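Local coordinates for ATPase BagA (PDB 6BS3), which hydrolyses ATP as one of the two subunits of the mycobacterial BagAB complex, an activity required for resistance to nitric oxide and to elevated glycerol, at residues H24-K29 / T36-L41; V52-V57 / Q61-L66. One frame throughout, in Å; residues are numbered along the deposited sequence.

Two successive strand-to-helix connections on one sheet meet at helix 34-46, which carries part of the nucleotide site in this P-loop ATPase. In interaction 1, helix 34-46 folds back over strand 23-28; the chain then enters strand 51-56, and interaction 2 sets the short helix 62-66 across the end of that strand. Their centres lie about 10 Å apart, and helix 34-46 is common ground: Leu54 CD1 packs 3.7 Å from Ala38 C, and Leu66 CD2 lies 3.5 Å from Ala39 CB. Interaction 1 binds ADP directly through Thr36. Interaction 2 stays one step back: at nearest atoms, Gly62 lies about 7 Å from ADP, about 6 Å from the magnesium ion and about 5 Å from the side chain of Ser35.

Interaction 1. Residues H24-K29 / T36-L41; sequences HLVTGK and TIAAAL. With ADP (adenosine-5'-diphosphate), chain C.
Val26 directs its side chain from the strand at the helix, where Ala38 and Leu41, one helical turn apart, receive it. Val26 meets Ala38 CB with both CB and CG2, each at 4.0 Å, and CG2 goes on to Leu41 CD2, the valine and leucine side chains passing at a slant. That branch stands anti to the carbonyl carbon while CG1 is anti to the backbone N (chi1 -175°), which leaves CG2 on the helix side. Leu41 also uses CD2 against His24, whose CB is 4.0 Å away. The imidazole of His24 is engaged elsewhere, ND1 hydrogen-bonding to His207 NE2 on strand 204-210. Val160 of strand 158-162 touches both Val26 and Ala38, so the buried apolar seam extends across the neighbouring strand.

At the other end of the helix segment, Thr36 grips ADP O2A twice. Its OG1 donates over 2.7 Å, and its backbone N donates over 3.0 Å in a fairly straight bond (162°). The hydroxyl lies beside the residue's own N, which lets both donors converge on one oxygen of the alpha phosphate. The strand and helix axes run nearly antiparallel (156°), and the backbone returns through Gly28, Gly33, Lys34 and Ser35: the strand-loop-helix of the Walker A P-loop.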
ATOM      1  N   HIS A  24      21.898  -4.703  -1.174  1.00 39.48           N
ATOM      2  CA  HIS A  24      20.925  -4.309  -0.148  1.00 39.12           C
ATOM      3  C   HIS A  24      19.527  -4.370  -0.708  1.00 42.43           C
ATOM      4  O   HIS A  24      19.240  -3.700  -1.694  1.00 41.83           O
ATOM      5  CB  HIS A  24      21.203  -2.897   0.408  1.00 38.81           C
ATOM      6  CG  HIS A  24      22.528  -2.779   1.094  1.00 41.19           C
ATOM      7  ND1 HIS A  24      22.655  -2.965   2.465  1.00 42.45           N
ATOM      8  CD2 HIS A  24      23.742  -2.494   0.577  1.00 41.57           C
ATOM      9  CE1 HIS A  24      23.939  -2.800   2.731  1.00 41.02           C
ATOM     10  NE2 HIS A  24      24.631  -2.519   1.626  1.00 41.47           N
ATOM     11  N   LEU A  25      18.657  -5.181  -0.094  1.00 38.65           N
ATOM     12  CA  LEU A  25      17.284  -5.282  -0.573  1.00 39.08           C
ATOM     13  C   LEU A  25      16.385  -4.581   0.434  1.00 43.19           C
ATOM     14  O   LEU A  25      16.429  -4.903   1.618  1.00 44.28           O
ATOM     15  CB  LEU A  25      16.875  -6.757  -0.793  1.00 39.31           C
ATOM     16  CG  LEU A  25      17.658  -7.557  -1.832  1.00 43.92           C
ATOM     17  CD1 LEU A  25      17.738  -9.028  -1.432  1.00 44.39           C
ATOM     18  CD2 LEU A  25      16.986  -7.489  -3.195  1.00 46.81           C
ATOM     19  N   VAL A  26      15.623  -3.585  -0.021  1.00 38.82           N
ATOM     20  CA  VAL A  26      14.744  -2.778   0.834  1.00 38.28           C
ATOM     21  C   VAL A  26      13.292  -3.169   0.613  1.00 43.69           C
ATOM     22  O   VAL A  26      12.689  -2.862  -0.432  1.00 42.23           O
ATOM     23  CB  VAL A  26      14.995  -1.233   0.704  1.00 40.80           C
ATOM     24  CG1 VAL A  26      14.147  -0.453   1.704  1.00 39.82           C
ATOM     25  CG2 VAL A  26      16.478  -0.891   0.886  1.00 39.87           C
ATOM     26  N   THR A  27      12.749  -3.907   1.591  1.00 41.55           N
ATOM     27  CA  THR A  27      11.363  -4.347   1.557  1.00 41.10           C
ATOM     28  C   THR A  27      10.557  -3.607   2.652  1.00 45.35           C
ATOM     29  O   THR A  27      11.077  -2.690   3.298  1.00 46.08           O
ATOM     30  CB  THR A  27      11.243  -5.882   1.554  1.00 42.43           C
ATOM     31  OG1 THR A  27       9.889  -6.222   1.243  1.00 39.62           O
ATOM     32  CG2 THR A  27      11.645  -6.519   2.871  1.00 34.42           C
ATOM     33  N   GLY A  28       9.290  -3.965   2.778  1.00 40.72           N
ATOM     34  CA  GLY A  28       8.347  -3.363   3.709  1.00 40.48           C
ATOM     35  C   GLY A  28       6.958  -3.308   3.095  1.00 44.77           C
ATOM     36  O   GLY A  28       6.808  -3.455   1.882  1.00 43.71           O
ATOM     37  N   LYS A  29       5.922  -3.117   3.917  1.00 42.62           N
ATOM     38  CA  LYS A  29       4.549  -3.038   3.422  1.00 41.80           C
ATOM     39  C   LYS A  29       4.396  -1.795   2.499  1.00 45.74           C
ATOM     40  O   LYS A  29       5.159  -0.846   2.639  1.00 44.83           O
ATOM     41  CB  LYS A  29       3.593  -2.990   4.620  1.00 42.32           C
ATOM     42  CG  LYS A  29       2.118  -2.997   4.253  1.00 40.05           C
ATOM     43  CD  LYS A  29       1.209  -3.393   5.428  1.00 45.72           C
ATOM     44  CE  LYS A  29      -0.221  -2.978   5.169  1.00 48.67           C
ATOM     45  NZ  LYS A  29      -0.787  -3.663   3.996  1.00 57.96           N
ATOM     46  N   THR A  36      11.620   5.827  -0.824  1.00 40.14           N
ATOM     47  CA  THR A  36      12.273   6.964  -0.153  1.00 40.24           C
ATOM     48  C   THR A  36      13.557   6.527   0.580  1.00 43.20           C
ATOM     49  O   THR A  36      14.595   7.169   0.428  1.00 43.58           O
ATOM     50  CB  THR A  36      11.296   7.617   0.852  1.00 42.51           C
ATOM     51  OG1 THR A  36      10.084   7.934   0.190  1.00 42.18           O
ATOM     52  CG2 THR A  36      11.852   8.872   1.477  1.00 39.39           C
ATOM     53  N   ILE A  37      13.451   5.474   1.411  1.00 39.08           N
ATOM     54  CA  ILE A  37      14.530   4.937   2.244  1.00 38.82           C
ATOM     55  C   ILE A  37      15.615   4.221   1.403  1.00 42.04           C
ATOM     56  O   ILE A  37      16.783   4.304   1.755  1.00 41.12           O
ATOM     57  CB  ILE A  37      13.945   4.057   3.381  1.00 41.53           C
ATOM     58  CG1 ILE A  37      13.016   4.917   4.277  1.00 41.89           C
ATOM     59  CG2 ILE A  37      15.044   3.339   4.199  1.00 42.14           C
ATOM     60  CD1 ILE A  37      12.376   4.208   5.404  1.00 45.39           C
ATOM     61  N   ALA A  38      15.234   3.566   0.281  1.00 38.56           N
ATOM     62  CA  ALA A  38      16.200   2.895  -0.594  1.00 37.14           C
ATOM     63  C   ALA A  38      17.063   3.993  -1.254  1.00 41.63           C
ATOM     64  O   ALA A  38      18.289   3.872  -1.262  1.00 41.92           O
ATOM     65  CB  ALA A  38      15.484   2.032  -1.625  1.00 36.97           C
ATOM     66  N   ALA A  39      16.438   5.107  -1.693  1.00 37.76           N
ATOM     67  CA  ALA A  39      17.170   6.258  -2.247  1.00 37.93           C
ATOM     68  C   ALA A  39      18.068   6.935  -1.170  1.00 42.06           C
ATOM     69  O   ALA A  39      19.217   7.272  -1.464  1.00 43.09           O
ATOM     70  CB  ALA A  39      16.203   7.273  -2.821  1.00 38.23           C
ATOM     71  N   ALA A  40      17.561   7.107   0.065  1.00 37.40           N
ATOM     72  CA  ALA A  40      18.345   7.699   1.166  1.00 36.92           C
ATOM     73  C   ALA A  40      19.517   6.774   1.564  1.00 40.85           C
ATOM     74  O   ALA A  40      20.593   7.268   1.868  1.00 39.77           O
ATOM     75  CB  ALA A  40      17.450   7.983   2.370  1.00 37.05           C
ATOM     76  N   LEU A  41      19.301   5.429   1.531  1.00 38.06           N
ATOM     77  CA  LEU A  41      20.322   4.432   1.810  1.00 37.40           C
ATOM     78  C   LEU A  41      21.422   4.493   0.736  1.00 40.11           C
ATOM     79  O   LEU A  41      22.606   4.485   1.074  1.00 40.94           O
ATOM     80  CB  LEU A  41      19.714   3.004   1.941  1.00 37.00           C
ATOM     81  CG  LEU A  41      20.737   1.841   2.144  1.00 40.85           C
ATOM     82  CD1 LEU A  41      21.644   2.093   3.346  1.00 40.07           C
ATOM     83  CD2 LEU A  41      20.045   0.481   2.216  1.00 40.53           C
TER
HETATM   84  PB  ADP C 401       6.685   2.649  -0.463  1.00 42.91           P
HETATM   85  O1B ADP C 401       7.686   2.619  -1.638  1.00 43.66           O
HETATM   86  O2B ADP C 401       5.246   2.513  -1.015  1.00 49.22           O
HETATM   87  O3B ADP C 401       6.970   1.640   0.615  1.00 41.74           O
HETATM   88  PA  ADP C 401       7.168   5.576  -0.329  1.00 43.89           P
HETATM   89  O1A ADP C 401       6.566   5.861  -1.715  1.00 45.13           O
HETATM   90  O2A ADP C 401       8.640   5.733  -0.327  1.00 43.04           O
HETATM   91  O3A ADP C 401       6.748   4.116   0.148  1.00 42.93           O
HETATM   92  O5' ADP C 401       6.421   6.382   0.816  1.00 45.43           O
HETATM   93  C5' ADP C 401       4.992   6.497   1.004  1.00 44.12           C
HETATM   94  C4' ADP C 401       4.669   7.958   1.215  1.00 45.72           C
HETATM   95  O4' ADP C 401       5.261   8.403   2.453  1.00 46.42           O
HETATM   96  C3' ADP C 401       5.173   8.925   0.140  1.00 49.81           C
HETATM   97  O3' ADP C 401       4.218   9.956  -0.063  1.00 53.27           O
HETATM   98  C2' ADP C 401       6.482   9.458   0.740  1.00 47.49           C
HETATM   99  O2' ADP C 401       6.880  10.726   0.231  1.00 47.19           O
HETATM  100  C1' ADP C 401       6.129   9.499   2.225  1.00 45.50           C
HETATM  101  N9  ADP C 401       7.265   9.384   3.141  1.00 47.04           N
HETATM  102  C8  ADP C 401       8.196   8.377   3.192  1.00 48.39           C
HETATM  103  N7  ADP C 401       9.061   8.497   4.171  1.00 48.19           N
HETATM  104  C5  ADP C 401       8.677   9.670   4.807  1.00 47.04           C
HETATM  105  C6  ADP C 401       9.172  10.342   5.947  1.00 44.98           C
HETATM  106  N6  ADP C 401      10.233   9.938   6.649  1.00 43.84           N
HETATM  107  N1  ADP C 401       8.526  11.463   6.348  1.00 46.36           N
HETATM  108  C2  ADP C 401       7.469  11.886   5.645  1.00 46.22           C
HETATM  109  N3  ADP C 401       6.928  11.350   4.546  1.00 49.12           N
HETATM  110  C4  ADP C 401       7.573  10.227   4.181  1.00 47.61           C

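Interaction 2. Residues V52-V57 / Q61-L66; sequences VLLVEV and QGIAQL
Glu56 reaches from the end of strand 51-56 to the first turn of helix 62-66, a strand-to-helix connection within the P-loop ATPase fold, and its carboxylate takes two backbone N-H groups there. Ile63 N donates to Glu56 OE1 over 2.9 Å in a nearly straight bond (168°), arriving from above the carboxylate plane. Gly62 N meets the syn lone pair of Glu56 OE2 at 2.8 Å, along a more bent path (136°). The first torsion sets CG between the backbone N and the carbonyl carbon (chi1 72°), and the extended chain beyond carries the acid to the helix. Two amides of the first turn and a water thus hold the carboxylate in place.

That water widens the network. It donates to Glu56 OE1 and to Gln61 OE1 and accepts from Ala64 N, linking the acid to the N-cap residue and to a third amide of the turn. Gln61 OE1 is also held by Leu72 N.

Outside the polar cluster, Ile63 slides past Glu56 in the opposite direction, its CD1 3.8 Å from Glu56 CG, so the methylene part of the acid becomes an apolar surface. The same isoleucine reaches Leu54 tip to tip, and Ala90 of strand 86-92 touches it too; Ala92 of that strand flanks Glu56. Leu54 CG stands 4.0 Å from Ile63 CD1, while Leu54 O approaches that same methyl to 3.5 Å.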
ATOM      1  N   VAL A  52      27.198   3.988  -6.176  1.00 43.14           N
ATOM      2  CA  VAL A  52      26.102   3.096  -5.786  1.00 42.15           C
ATOM      3  C   VAL A  52      24.997   3.053  -6.860  1.00 45.55           C
ATOM      4  O   VAL A  52      24.656   4.085  -7.445  1.00 44.89           O
ATOM      5  CB  VAL A  52      25.575   3.457  -4.365  1.00 44.62           C
ATOM      6  CG1 VAL A  52      24.297   2.696  -4.011  1.00 43.94           C
ATOM      7  CG2 VAL A  52      26.652   3.209  -3.302  1.00 43.94           C
ATOM      8  N   LEU A  53      24.461   1.848  -7.129  1.00 41.11           N
ATOM      9  CA  LEU A  53      23.355   1.675  -8.062  1.00 40.33           C
ATOM     10  C   LEU A  53      22.029   1.495  -7.305  1.00 44.44           C
ATOM     11  O   LEU A  53      21.917   0.612  -6.450  1.00 45.14           O
ATOM     12  CB  LEU A  53      23.599   0.510  -9.057  1.00 39.94           C
ATOM     13  CG  LEU A  53      22.533   0.330 -10.164  1.00 43.64           C
ATOM     14  CD1 LEU A  53      22.545   1.490 -11.167  1.00 41.98           C
ATOM     15  CD2 LEU A  53      22.731  -0.962 -10.893  1.00 45.56           C
ATOM     16  N   LEU A  54      21.032   2.342  -7.619  1.00 39.85           N
ATOM     17  CA  LEU A  54      19.675   2.275  -7.055  1.00 38.70           C
ATOM     18  C   LEU A  54      18.769   1.587  -8.106  1.00 41.57           C
ATOM     19  O   LEU A  54      18.588   2.105  -9.214  1.00 39.59           O
ATOM     20  CB  LEU A  54      19.170   3.697  -6.691  1.00 37.93           C
ATOM     21  CG  LEU A  54      17.738   3.832  -6.162  1.00 39.95           C
ATOM     22  CD1 LEU A  54      17.535   3.038  -4.827  1.00 38.43           C
ATOM     23  CD2 LEU A  54      17.340   5.291  -6.059  1.00 38.55           C
ATOM     24  N   VAL A  55      18.234   0.405  -7.760  1.00 39.65           N
ATOM     25  CA  VAL A  55      17.443  -0.457  -8.659  1.00 38.92           C
ATOM     26  C   VAL A  55      15.965  -0.575  -8.265  1.00 44.15           C
ATOM     27  O   VAL A  55      15.666  -0.820  -7.099  1.00 45.80           O
ATOM     28  CB  VAL A  55      18.097  -1.869  -8.734  1.00 41.34           C
ATOM     29  CG1 VAL A  55      17.341  -2.804  -9.689  1.00 41.10           C
ATOM     30  CG2 VAL A  55      19.578  -1.795  -9.107  1.00 40.46           C
ATOM     31  N   GLU A  56      15.044  -0.434  -9.234  1.00 39.65           N
ATOM     32  CA  GLU A  56      13.619  -0.707  -8.990  1.00 40.13           C
ATOM     33  C   GLU A  56      13.170  -1.817  -9.962  1.00 45.10           C
ATOM     34  O   GLU A  56      13.694  -1.898 -11.069  1.00 44.42           O
ATOM     35  CB  GLU A  56      12.736   0.538  -8.995  1.00 41.28           C
ATOM     36  CG  GLU A  56      12.527   1.153 -10.368  1.00 46.66           C
ATOM     37  CD  GLU A  56      11.540   2.289 -10.300  1.00 51.26           C
ATOM     38  OE1 GLU A  56      11.902   3.405 -10.726  1.00 47.06           O
ATOM     39  OE2 GLU A  56      10.418   2.078  -9.786  1.00 48.19           O
ATOM     40  N   VAL A  57      12.281  -2.722  -9.523  1.00 43.36           N
ATOM     41  CA  VAL A  57      11.965  -3.945 -10.289  1.00 43.05           C
ATOM     42  C   VAL A  57      10.474  -4.131 -10.720  1.00 48.19           C
ATOM     43  O   VAL A  57      10.170  -5.138 -11.364  1.00 48.97           O
ATOM     44  CB  VAL A  57      12.446  -5.181  -9.461  1.00 46.11           C
ATOM     45  CG1 VAL A  57      13.934  -5.092  -9.098  1.00 45.22           C
ATOM     46  CG2 VAL A  57      11.605  -5.376  -8.203  1.00 45.89           C
ATOM     47  N   GLN A  61       8.244   3.058 -12.165  1.00 45.45           N
ATOM     48  CA  GLN A  61       8.959   4.328 -12.340  1.00 44.95           C
ATOM     49  C   GLN A  61       8.994   5.174 -11.025  1.00 47.69           C
ATOM     50  O   GLN A  61       8.946   6.403 -11.058  1.00 46.67           O
ATOM     51  CB  GLN A  61       8.401   5.131 -13.557  1.00 46.15           C
ATOM     52  CG  GLN A  61       8.739   4.537 -14.935  1.00 45.30           C
ATOM     53  CD  GLN A  61      10.197   4.653 -15.342  1.00 53.46           C
ATOM     54  OE1 GLN A  61      10.995   5.417 -14.781  1.00 45.25           O
ATOM     55  NE2 GLN A  61      10.579   3.914 -16.355  1.00 43.64           N
ATOM     56  N   GLY A  62       9.077   4.484  -9.882  1.00 43.60           N
ATOM     57  CA  GLY A  62       9.154   5.096  -8.557  1.00 42.13           C
ATOM     58  C   GLY A  62      10.371   5.971  -8.338  1.00 45.30           C
ATOM     59  O   GLY A  62      10.301   6.935  -7.568  1.00 46.42           O
ATOM     60  N   ILE A  63      11.509   5.642  -8.990  1.00 40.74           N
ATOM     61  CA  ILE A  63      12.740   6.450  -8.887  1.00 40.36           C
ATOM     62  C   ILE A  63      12.524   7.818  -9.557  1.00 44.68           C
ATOM     63  O   ILE A  63      12.816   8.847  -8.935  1.00 43.68           O
ATOM     64  CB  ILE A  63      14.022   5.730  -9.423  1.00 42.64           C
ATOM     65  CG1 ILE A  63      14.335   4.445  -8.608  1.00 42.15           C
ATOM     66  CG2 ILE A  63      15.215   6.697  -9.401  1.00 42.50           C
ATOM     67  CD1 ILE A  63      15.318   3.438  -9.296  1.00 42.62           C
ATOM     68  N   ALA A  64      12.008   7.820 -10.824  1.00 42.39           N
ATOM     69  CA  ALA A  64      11.710   9.034 -11.591  1.00 43.25           C
ATOM     70  C   ALA A  64      10.721   9.929 -10.830  1.00 48.85           C
ATOM     71  O   ALA A  64      10.937  11.136 -10.742  1.00 49.20           O
ATOM     72  CB  ALA A  64      11.148   8.671 -12.958  1.00 43.94           C
ATOM     73  N   GLN A  65       9.678   9.318 -10.232  1.00 46.70           N
ATOM     74  CA  GLN A  65       8.654   9.978  -9.425  1.00 47.37           C
ATOM     75  C   GLN A  65       9.272  10.625  -8.175  1.00 51.93           C
ATOM     76  O   GLN A  65       8.940  11.764  -7.845  1.00 52.78           O
ATOM     77  CB  GLN A  65       7.572   8.962  -9.035  1.00 48.95           C
ATOM     78  CG  GLN A  65       6.288   9.591  -8.507  1.00 69.13           C
ATOM     79  CD  GLN A  65       5.345   8.587  -7.889  1.00 89.36           C
ATOM     80  OE1 GLN A  65       5.737   7.724  -7.090  1.00 86.90           O
ATOM     81  NE2 GLN A  65       4.070   8.692  -8.234  1.00 79.44           N
ATOM     82  N   LEU A  66      10.182   9.906  -7.499  1.00 47.80           N
ATOM     83  CA  LEU A  66      10.885  10.386  -6.313  1.00 46.94           C
ATOM     84  C   LEU A  66      11.790  11.588  -6.642  1.00 52.10           C
ATOM     85  O   LEU A  66      11.812  12.555  -5.888  1.00 51.93           O
ATOM     86  CB  LEU A  66      11.713   9.223  -5.752  1.00 46.95           C
ATOM     87  CG  LEU A  66      12.367   9.364  -4.394  1.00 50.58           C
ATOM     88  CD1 LEU A  66      11.346   9.697  -3.329  1.00 50.86           C
ATOM     89  CD2 LEU A  66      13.054   8.079  -4.023  1.00 49.35           C
TER
HETATM   90  O   HOH W   1      12.260   5.499 -12.374  1.00 39.02           O